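Local coordinates for protein polyketide synthase III (Ectocarpus siliculosus, PDB 4B0N) that probably transfers acyl groups to build polyketides, as a type III polyketide synthase of the chalcone and stilbene synthase family, and holds arachidonic acid in a pocket, at residues Tyr42-Gly47 with Lys262-Ile267; Ile267-Ala272 with Lys316-Gly321; Gly47-Asn52 with Ala140-Lys145. All blocks are in the same frame, centred on the assembly; numbering follows the deposited sequence.

Interaction 1: Tyr42-Gly47 with Lys262-Ile267; sequences YPVIAG and KGTLAI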
# COMPACT_ATOMS: atom_id res chain seq x y z
N TYR A 42 20.53 12.57 7.19
CA TYR A 42 19.44 12.21 8.09
C TYR A 42 18.09 12.70 7.56
O TYR A 42 18.00 13.79 7.00
CB TYR A 42 19.68 12.81 9.48
CG TYR A 42 20.89 12.27 10.21
CD1 TYR A 42 20.83 11.06 10.90
CD2 TYR A 42 22.09 12.98 10.22
CE1 TYR A 42 21.93 10.56 11.58
CE2 TYR A 42 23.20 12.49 10.90
CZ TYR A 42 23.11 11.29 11.58
OH TYR A 42 24.21 10.80 12.25
N PRO A 43 17.03 11.88 7.74
CA PRO A 43 15.69 12.36 7.40
C PRO A 43 15.11 13.27 8.48
O PRO A 43 15.17 12.95 9.67
CB PRO A 43 14.87 11.06 7.28
CG PRO A 43 15.60 10.07 8.10
CD PRO A 43 17.05 10.46 8.12
N VAL A 44 14.57 14.41 8.05
CA VAL A 44 13.98 15.40 8.95
C VAL A 44 12.59 15.79 8.48
O VAL A 44 12.37 15.99 7.28
CB VAL A 44 14.83 16.69 9.06
CG1 VAL A 44 14.30 17.59 10.17
CG2 VAL A 44 16.30 16.37 9.32
N ILE A 45 11.66 15.91 9.42
CA ILE A 45 10.34 16.47 9.14
C ILE A 45 10.46 17.99 8.99
O ILE A 45 10.69 18.70 9.98
CB ILE A 45 9.31 16.09 10.24
CG1 ILE A 45 9.12 14.56 10.29
CG2 ILE A 45 7.98 16.78 10.01
CD1 ILE A 45 8.60 14.04 11.60
N ALA A 46 10.34 18.46 7.76
CA ALA A 46 10.48 19.88 7.43
C ALA A 46 9.19 20.67 7.63
O ALA A 46 9.22 21.86 7.95
CB ALA A 46 11.00 20.05 6.01
N GLY A 47 8.05 20.00 7.44
CA GLY A 47 6.75 20.61 7.65
C GLY A 47 5.73 19.58 8.07
O GLY A 47 5.76 18.43 7.61
N LYS A 262 19.95 25.10 14.63
CA LYS A 262 20.37 24.46 15.87
C LYS A 262 19.19 24.08 16.76
O LYS A 262 18.37 24.93 17.12
CB LYS A 262 21.37 25.34 16.63
CG LYS A 262 22.68 25.54 15.87
CD LYS A 262 23.82 25.97 16.77
CE LYS A 262 25.14 25.94 16.01
NZ LYS A 262 26.27 26.40 16.86
N GLY A 263 19.10 22.80 17.08
CA GLY A 263 17.99 22.26 17.86
C GLY A 263 17.13 21.27 17.08
O GLY A 263 16.25 20.62 17.66
N THR A 264 17.40 21.15 15.78
CA THR A 264 16.64 20.27 14.88
C THR A 264 16.66 18.81 15.33
O THR A 264 17.72 18.24 15.60
CB THR A 264 17.15 20.38 13.42
OG1 THR A 264 17.10 21.74 12.99
CG2 THR A 264 16.30 19.53 12.48
N LEU A 265 15.47 18.22 15.40
CA LEU A 265 15.31 16.78 15.63
C LEU A 265 15.19 16.07 14.29
O LEU A 265 14.46 16.52 13.40
CB LEU A 265 14.06 16.50 16.47
CG LEU A 265 14.04 16.90 17.95
CD1 LEU A 265 12.62 16.94 18.48
CD2 LEU A 265 14.91 15.97 18.79
N ALA A 266 15.92 14.97 14.15
CA ALA A 266 15.84 14.15 12.95
C ALA A 266 15.49 12.70 13.30
O ALA A 266 15.81 12.23 14.39
CB ALA A 266 17.15 14.20 12.19
N ILE A 267 14.83 12.02 12.38
CA ILE A 267 14.50 10.60 12.57
C ILE A 267 15.76 9.76 12.32
O ILE A 267 16.09 9.42 11.17
CB ILE A 267 13.29 10.15 11.71
CG1 ILE A 267 12.10 11.09 11.94
CG2 ILE A 267 12.91 8.71 12.04
CD1 ILE A 267 10.96 10.92 10.95
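This is a buried meeting of two edge strands from different sheets, with Pro43, Val44 and Ile45 laid against Thr264, Ala266 and Ile267 where the two halves of the chain come together. The strand segments 42-47 and 265-267 run at 121° to each other, far from a regular antiparallel pairing, and approach to 4.8 Å between axes. At that angle a single backbone hydrogen bond forms between them: Ile267 N gives its hydrogen to Pro43 O at 2.9 Å, the donor lying almost in line with the carbonyl bond. Side chains fill in around it. The CG and CD of the Pro43 ring lie beside Ile267 O, while Ala266 CB is tucked next to Pro43 O and lies 4.0 Å from Tyr42 CB.

Strand 42-51 lies at the edge of the sheet of the N-terminal half, and strand 265-274 at the edge of the sheet of the C-terminal half; the contact joins the two halves at one point, in what is probably the thiolase fold of this family.

Val44 forks over the start of the second strand. CG1, anti to the backbone N at chi1 -171°, reaches Thr264 CG2 at 3.6 Å and Leu265 O, with the two side chains crossing at about a right angle; the other branch, CG2, sits 3.7 Å from Ala266 CB. Thr264 presents its methyl here, while OG1 is hydrogen-bonded to Pro261 O. Further along, Ile45 and Ile267 meet through their terminal methyls, CD1 to CD1, at 4.0 Å, one chain slanting across the other. Helices 196-210 and 369-385, the buried layer of the fold, close over this pair: Ile45 touches Phe201 and Phe378, and Ile267 rests on Asn205.

Interaction 2: Ile267-Ala272 with Lys316-Gly321; sequences IVDNHA and KKHKLG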
# COMPACT_ATOMS: atom_id res chain seq x y z
N ILE A 267 14.83 12.02 12.38
CA ILE A 267 14.50 10.60 12.57
C ILE A 267 15.76 9.76 12.32
O ILE A 267 16.09 9.42 11.17
CB ILE A 267 13.29 10.15 11.71
CG1 ILE A 267 12.10 11.09 11.94
CG2 ILE A 267 12.91 8.71 12.04
CD1 ILE A 267 10.96 10.92 10.95
N VAL A 268 16.45 9.42 13.41
CA VAL A 268 17.75 8.75 13.36
C VAL A 268 17.64 7.27 12.99
O VAL A 268 18.52 6.73 12.30
CB VAL A 268 18.52 8.90 14.70
CG1 VAL A 268 19.93 8.35 14.58
CG2 VAL A 268 18.57 10.36 15.12
N ASP A 269 16.57 6.61 13.44
CA ASP A 269 16.38 5.18 13.15
C ASP A 269 14.91 4.77 13.16
O ASP A 269 14.05 5.48 13.69
CB ASP A 269 17.17 4.32 14.13
CG ASP A 269 17.41 2.90 13.63
OD1 ASP A 269 17.57 2.70 12.40
OD2 ASP A 269 17.43 1.97 14.46
N ASN A 270 14.63 3.62 12.55
CA ASN A 270 13.34 2.96 12.66
C ASN A 270 13.51 1.51 13.11
O ASN A 270 14.50 0.86 12.78
CB ASN A 270 12.55 3.04 11.34
CG ASN A 270 13.38 2.63 10.13
OD1 ASN A 270 13.68 1.45 9.93
ND2 ASN A 270 13.74 3.61 9.31
N HIS A 271 12.54 1.02 13.88
CA HIS A 271 12.59 -0.34 14.40
C HIS A 271 11.24 -0.99 14.33
O HIS A 271 10.21 -0.33 14.49
CB HIS A 271 13.12 -0.34 15.83
CG HIS A 271 13.51 -1.71 16.34
ND1 HIS A 271 14.48 -2.45 15.77
CD2 HIS A 271 13.04 -2.45 17.42
CE1 HIS A 271 14.61 -3.61 16.44
NE2 HIS A 271 13.73 -3.61 17.45
N ALA A 272 11.24 -2.30 14.08
CA ALA A 272 10.02 -3.10 14.03
C ALA A 272 10.20 -4.39 14.83
O ALA A 272 11.32 -4.79 15.12
CB ALA A 272 9.65 -3.40 12.59
N LYS A 316 18.95 -0.06 22.69
CA LYS A 316 20.25 -0.74 22.84
C LYS A 316 21.08 -0.69 21.56
O LYS A 316 22.31 -0.79 21.62
CB LYS A 316 20.06 -2.19 23.32
CG LYS A 316 19.88 -2.31 24.83
CD LYS A 316 19.50 -3.72 25.25
CE LYS A 316 19.08 -3.77 26.71
NZ LYS A 316 18.66 -5.13 27.15
N LYS A 317 20.42 -0.54 20.42
CA LYS A 317 21.09 -0.36 19.13
C LYS A 317 21.86 0.96 19.07
O LYS A 317 22.80 1.11 18.28
CB LYS A 317 20.06 -0.41 17.99
CG LYS A 317 19.50 -1.79 17.69
CD LYS A 317 18.24 -1.72 16.85
CE LYS A 317 18.53 -1.29 15.41
NZ LYS A 317 17.28 -0.91 14.69
N HIS A 318 21.46 1.90 19.92
CA HIS A 318 22.06 3.23 19.98
C HIS A 318 22.68 3.53 21.32
O HIS A 318 22.98 4.69 21.63
CB HIS A 318 21.01 4.29 19.64
CG HIS A 318 20.45 4.17 18.24
ND1 HIS A 318 20.93 4.88 17.20
CD2 HIS A 318 19.43 3.37 17.74
CE1 HIS A 318 20.25 4.55 16.09
NE2 HIS A 318 19.33 3.63 16.42
N LYS A 319 22.88 2.48 22.12
CA LYS A 319 23.54 2.58 23.44
C LYS A 319 22.79 3.50 24.41
O LYS A 319 23.41 4.27 25.15
CB LYS A 319 25.01 2.98 23.28
CG LYS A 319 25.89 1.85 22.76
CD LYS A 319 26.84 2.30 21.66
CE LYS A 319 27.54 1.10 21.05
NZ LYS A 319 28.13 1.38 19.71
N LEU A 320 21.46 3.40 24.41
CA LEU A 320 20.60 4.25 25.23
C LEU A 320 19.61 3.43 26.05
O LEU A 320 19.28 2.30 25.71
CB LEU A 320 19.85 5.27 24.36
CG LEU A 320 20.62 6.19 23.40
CD1 LEU A 320 19.65 6.87 22.43
CD2 LEU A 320 21.47 7.22 24.12
N GLY A 321 19.13 4.03 27.15
CA GLY A 321 18.14 3.40 28.02
C GLY A 321 16.92 4.29 28.19
O GLY A 321 16.94 5.45 27.76
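Asp269 OD2 is gripped by two donors from the turn 316-319. Lys317 NZ approaches on the syn side, at 2.9 Å from Asp269 OD2, and makes a salt bridge. His318 NE2 donates to the same oxygen from 46° above the carboxylate plane; the bond is nearly straight (171°) and 3.2 Å long between NE2 and OD2. OD2 lies close to the imidazole plane of His318, although ring and carboxylate are turned 57° apart. Lys317 bends at chi3, which swings CE back toward the strand, and NZ also makes a weak bond of 3.4 Å to His271 ND1. Val268 CG1 touches His318 CE1. An alanine at Asp269 would probably leave both the ammonium and the His318 N-H without their shared acceptor, with Lys317 keeping just the weak hold on His271 across this contact.

The Lys317-His318 pair sits in a type I turn where helix 299-316 ends in a Schellman motif with Lys319 as C-prime residue. That helix end is thereby pinned to the edge strand 265-274, whose backbone pairs with strand 405-413, and His271 packs against Phe314 and against Ser183 of the second subunit.

Interaction 3: Gly47-Asn52 with Ala140-Lys145; sequences GMAIGN and ARRAIK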
# COMPACT_ATOMS: atom_id res chain seq x y z
N GLY A 47 8.05 20.00 7.44
CA GLY A 47 6.75 20.61 7.65
C GLY A 47 5.73 19.58 8.07
O GLY A 47 5.76 18.43 7.61
N MET A 48 4.82 19.98 8.95
CA MET A 48 3.77 19.09 9.44
C MET A 48 2.46 19.85 9.59
O MET A 48 2.44 21.00 10.03
CB MET A 48 4.20 18.46 10.77
CG MET A 48 3.20 17.48 11.37
SD MET A 48 3.94 16.37 12.59
CE MET A 48 4.59 15.10 11.51
N ALA A 49 1.36 19.20 9.21
CA ALA A 49 0.03 19.77 9.39
C ALA A 49 -0.97 18.70 9.83
O ALA A 49 -0.94 17.57 9.34
CB ALA A 49 -0.44 20.45 8.12
N ILE A 50 -1.83 19.07 10.77
CA ILE A 50 -2.95 18.22 11.18
C ILE A 50 -4.25 18.75 10.59
O ILE A 50 -4.36 19.93 10.24
CB ILE A 50 -3.06 18.10 12.72
CG1 ILE A 50 -3.14 19.49 13.38
CG2 ILE A 50 -1.91 17.27 13.27
CD1 ILE A 50 -3.68 19.48 14.80
N GLY A 51 -5.24 17.87 10.47
CA GLY A 51 -6.52 18.23 9.87
C GLY A 51 -7.65 17.32 10.32
O GLY A 51 -7.43 16.18 10.72
N ASN A 52 -8.86 17.85 10.25
CA ASN A 52 -10.05 17.11 10.67
C ASN A 52 -11.25 17.36 9.76
O ASN A 52 -11.34 18.41 9.13
CB ASN A 52 -10.40 17.47 12.12
CG ASN A 52 -9.47 16.82 13.11
OD1 ASN A 52 -9.25 15.61 13.06
ND2 ASN A 52 -8.92 17.61 14.01
N ALA A 140 -2.22 18.82 3.08
CA ALA A 140 -1.02 18.80 2.25
C ALA A 140 -0.54 20.21 1.91
O ALA A 140 0.67 20.48 1.93
CB ALA A 140 -1.25 17.99 0.99
N ARG A 141 -1.48 21.10 1.60
CA ARG A 141 -1.16 22.50 1.29
C ARG A 141 -0.48 23.20 2.46
O ARG A 141 0.51 23.89 2.27
CB ARG A 141 -2.40 23.28 0.88
CG ARG A 141 -2.74 23.20 -0.60
CD ARG A 141 -3.67 24.33 -1.00
NE ARG A 141 -4.67 23.88 -1.96
CZ ARG A 141 -5.90 23.46 -1.64
NH1 ARG A 141 -6.30 23.45 -0.38
NH2 ARG A 141 -6.73 23.07 -2.60
N ARG A 142 -1.03 23.00 3.66
CA ARG A 142 -0.47 23.60 4.87
C ARG A 142 0.88 23.00 5.28
O ARG A 142 1.78 23.73 5.70
CB ARG A 142 -1.48 23.53 6.02
CG ARG A 142 -2.56 24.59 5.94
CD ARG A 142 -3.35 24.71 7.23
NE ARG A 142 -4.45 23.76 7.31
CZ ARG A 142 -4.46 22.67 8.07
NH1 ARG A 142 -3.43 22.38 8.85
NH2 ARG A 142 -5.52 21.87 8.06
N ALA A 143 1.02 21.68 5.13
CA ALA A 143 2.26 20.98 5.46
C ALA A 143 3.45 21.52 4.66
O ALA A 143 4.51 21.82 5.23
CB ALA A 143 2.11 19.49 5.24
N ILE A 144 3.26 21.64 3.35
CA ILE A 144 4.27 22.18 2.44
C ILE A 144 4.60 23.64 2.79
O ILE A 144 5.77 24.02 2.78
CB ILE A 144 3.81 22.07 0.96
CG1 ILE A 144 3.70 20.59 0.55
CG2 ILE A 144 4.75 22.81 0.02
CD1 ILE A 144 2.87 20.34 -0.69
N LYS A 145 3.57 24.42 3.12
CA LYS A 145 3.74 25.82 3.52
C LYS A 145 4.63 25.97 4.75
O LYS A 145 5.45 26.89 4.83
CB LYS A 145 2.38 26.48 3.78
CG LYS A 145 1.60 26.86 2.52
CD LYS A 145 0.18 27.26 2.86
CE LYS A 145 -0.69 27.29 1.61
NZ LYS A 145 -2.08 27.75 1.90
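The guanidinium of Arg142 meets the strand end-on and holds Ile50 O with two nitrogens. NH1 lies 3.0 Å and NH2 3.1 Å from Ile50 O, and that oxygen sits only 2° out of the guanidinium plane, so the oxygen lies at the edge of the group, between the two N-H donors, while the donors are tilted somewhat from the plane of the carbonyl. A bend at chi3 (-86°) sets NE off the line of the aliphatic chain. NH2 is shared: it also forms a salt bridge with Asp138, one turn back on the same helix, which would tend to fix the group's rotation and partly balance its charge.

Next to the arginine, Ala49 points its methyl toward the helix. Its CB meets Ala143 N at 3.5 Å and Ala143 CB at 4.0 Å, and it also lies against the base of Arg142, 3.9 Å from that residue's CB. These small side chains let the helix 140-145 and strand 47-51 axes come within 6.0 Å, running in roughly opposed directions. Gly47 closes the other end of the contact, where its CA-H points at Ala143 O, with CA and O 3.5 Å apart; a side chain on that residue would be directed into the same oxygen.

The strand alternates sharply. Met48 and Ile50 turn from helix 121-146 and pack instead on helix 369-385, Met48 on Leu374 and Ser375, Ile50 on Phe372. Ala143, meanwhile, reaches past the edge strand to Ala249 and Val251 of the neighbouring strand 245-255. With an outer helix on one face of the N-terminal sheet and a buried helix on its other face, this is consistent with one half of the alpha-beta-alpha-beta-alpha sandwich of the thiolase fold: outer helix, sheet, buried helix.

In the fold
Strand 42-51 carries interactions 1 and 3, which share Gly47; strand 265-274 carries interactions 1 and 2, which share Ile267. Interaction 1 thus joins the two sheets at their edge strands, buried and mostly apolar with one backbone bond. Interaction 3, partly buried, ties the N-terminal sheet to its outer helix, mixing alanine packing with an arginine that grips a backbone carbonyl. Interaction 2 lies at the surface of the C-terminal half and depends on charge, side chain to side chain. It still touches interaction 1, through Tyr42 and Val268, whereas interactions 2 and 3 remain about 8 Å apart at their nearest atoms.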